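EAL/GGDEF domain protein (Methylococcus capsulatus, PDB 3ICL) is a GGDEF-domain protein of the diguanylate cyclase family, with an alpha/beta fold built around a central, mostly antiparallel sheet. Local coordinates at residues D37-K42 against V118-I123. The protein carries 1 engineered substitution. Numbering follows the deposited sequence.
Sequences DVDNFK and VISVSI
Asn40 reaches across to the backbone of 118-120 with both ends of its carboxamide. Asn40 ND2 gives a fairly straight bond to Val118 O (3.1 Å), arriving in the carbonyl plane on a lone pair, and that oxygen lies almost in the amide plane of Asn40. Asn40 OD1 takes the N-H of Ser120, 2.9 Å from its N, with the donor well above the plane of the Asn40 carbonyl. Asn40 CG sits between its backbone N and carbonyl carbon (chi1 65°). Asn40 OD1 also lies 3.3 Å from Ile119 CA. Ser120 OG fits in beside this amide, 3.1 Å from Asp39 CB.

One residue back, the Asp39 carboxylate turns to Ser122. Asp39 CG stands anti to its carbonyl carbon (chi1 -60°), and Asp39 OD2 comes 2.7 Å from Ser122 OG. That hydroxyl has one proton and two acceptors within reach, Asp39 OD2 and Asn156 OD1, and which of them takes it is not settled. The backbone adds a weak, bent bond from Asp39 N to Ser120 O. Beyond it the two chains pair as antiparallel strands: Asp37 and Ser122 exchange both N-H...O bonds, and Val38 faces Val121 in a non-hydrogen-bonded pair.

On the opposite face from Asp37 and Ser122, Val38 CG1 meets Ile119 CG2 at 3.9 Å, the two side chains crossing at a slant. Helices 50-67 and 96-106 cover this face, through Ile119 and Val121, while helix 135-152 lies against the Asp37 side.

The contact thus joins the end of strand 32-38 to the start of strand 121-127, neighbours in the central sheet of the GGDEF domain. Where regular pairing stops, the Asn40 amide bridges to 118-120 with two bonds: offering a donor and an acceptor at once, it meets one backbone C=O and one backbone N-H.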
# COMPACT_ATOMS: atom_id res chain seq x y z
N ASP A 37 -4.95 1.72 -2.51
CA ASP A 37 -5.53 2.29 -3.71
C ASP A 37 -5.76 3.78 -3.50
O ASP A 37 -6.31 4.19 -2.48
CB ASP A 37 -6.88 1.62 -3.99
CG ASP A 37 -7.47 2.01 -5.33
OD1 ASP A 37 -7.03 3.01 -5.93
OD2 ASP A 37 -8.40 1.30 -5.77
N VAL A 38 -5.31 4.59 -4.45
CA VAL A 38 -5.56 6.02 -4.37
C VAL A 38 -6.87 6.10 -5.13
O VAL A 38 -6.89 6.20 -6.36
CB VAL A 38 -4.46 6.85 -5.06
CG1 VAL A 38 -4.80 8.33 -4.98
CG2 VAL A 38 -3.12 6.59 -4.39
N ASP A 39 -7.96 6.02 -4.38
CA ASP A 39 -9.30 6.01 -4.93
C ASP A 39 -9.67 7.10 -5.93
O ASP A 39 -10.29 6.81 -6.95
CB ASP A 39 -10.34 6.01 -3.80
CG ASP A 39 -10.21 4.80 -2.88
OD1 ASP A 39 -9.66 3.77 -3.32
OD2 ASP A 39 -10.67 4.89 -1.73
N ASN A 40 -9.31 8.35 -5.65
CA ASN A 40 -9.68 9.44 -6.55
C ASN A 40 -8.57 9.92 -7.48
O ASN A 40 -8.64 11.02 -8.02
CB ASN A 40 -10.25 10.61 -5.72
CG ASN A 40 -9.21 11.23 -4.80
OD1 ASN A 40 -8.21 10.60 -4.46
ND2 ASN A 40 -9.47 12.46 -4.38
N PHE A 41 -7.56 9.09 -7.68
CA PHE A 41 -6.45 9.48 -8.53
C PHE A 41 -6.82 9.80 -9.98
O PHE A 41 -6.37 10.79 -10.53
CB PHE A 41 -5.36 8.41 -8.54
CG PHE A 41 -4.15 8.81 -9.33
CD1 PHE A 41 -3.23 9.72 -8.82
CD2 PHE A 41 -3.96 8.32 -10.62
CE1 PHE A 41 -2.13 10.14 -9.57
CE2 PHE A 41 -2.86 8.73 -11.38
CZ PHE A 41 -1.94 9.65 -10.85
N LYS A 42 -7.63 8.94 -10.60
CA LYS A 42 -8.01 9.15 -11.99
C LYS A 42 -8.62 10.53 -12.24
O LYS A 42 -8.25 11.21 -13.19
CB LYS A 42 -9.00 8.07 -12.44
CG LYS A 42 -9.58 8.35 -13.82
CD LYS A 42 -10.63 7.32 -14.22
CE LYS A 42 -11.45 7.82 -15.40
NZ LYS A 42 -10.59 8.21 -16.55
N VAL A 118 -6.44 16.60 -1.95
CA VAL A 118 -6.73 15.65 -0.89
C VAL A 118 -7.12 14.34 -1.56
O VAL A 118 -8.09 14.28 -2.31
CB VAL A 118 -7.89 16.15 0.01
CG1 VAL A 118 -9.11 16.50 -0.84
CG2 VAL A 118 -8.25 15.08 1.03
N ILE A 119 -6.34 13.29 -1.34
CA ILE A 119 -6.65 12.01 -1.95
C ILE A 119 -7.48 11.18 -1.00
O ILE A 119 -7.43 11.37 0.22
CB ILE A 119 -5.38 11.19 -2.30
CG1 ILE A 119 -4.53 10.98 -1.05
CG2 ILE A 119 -4.61 11.87 -3.42
CD1 ILE A 119 -3.36 10.06 -1.25
N SER A 120 -8.26 10.26 -1.57
CA SER A 120 -9.08 9.34 -0.78
C SER A 120 -8.33 8.01 -0.93
O SER A 120 -7.87 7.67 -2.03
CB SER A 120 -10.50 9.26 -1.35
OG SER A 120 -10.47 8.91 -2.72
N VAL A 121 -8.20 7.26 0.16
CA VAL A 121 -7.44 6.00 0.15
C VAL A 121 -8.18 4.79 0.71
O VAL A 121 -8.94 4.91 1.67
CB VAL A 121 -6.13 6.18 0.98
CG1 VAL A 121 -5.36 4.88 1.06
CG2 VAL A 121 -5.26 7.27 0.36
N SER A 122 -7.96 3.63 0.11
CA SER A 122 -8.57 2.38 0.58
C SER A 122 -7.48 1.33 0.68
O SER A 122 -6.69 1.16 -0.26
CB SER A 122 -9.66 1.89 -0.37
OG SER A 122 -10.86 2.62 -0.21
N ILE A 123 -7.43 0.64 1.80
CA ILE A 123 -6.40 -0.37 2.02
C ILE A 123 -6.94 -1.76 2.35
O ILE A 123 -7.80 -1.91 3.22
CB ILE A 123 -5.46 0.05 3.16
CG1 ILE A 123 -4.83 1.41 2.85
CG2 ILE A 123 -4.38 -1.02 3.36
CD1 ILE A 123 -3.95 1.96 3.96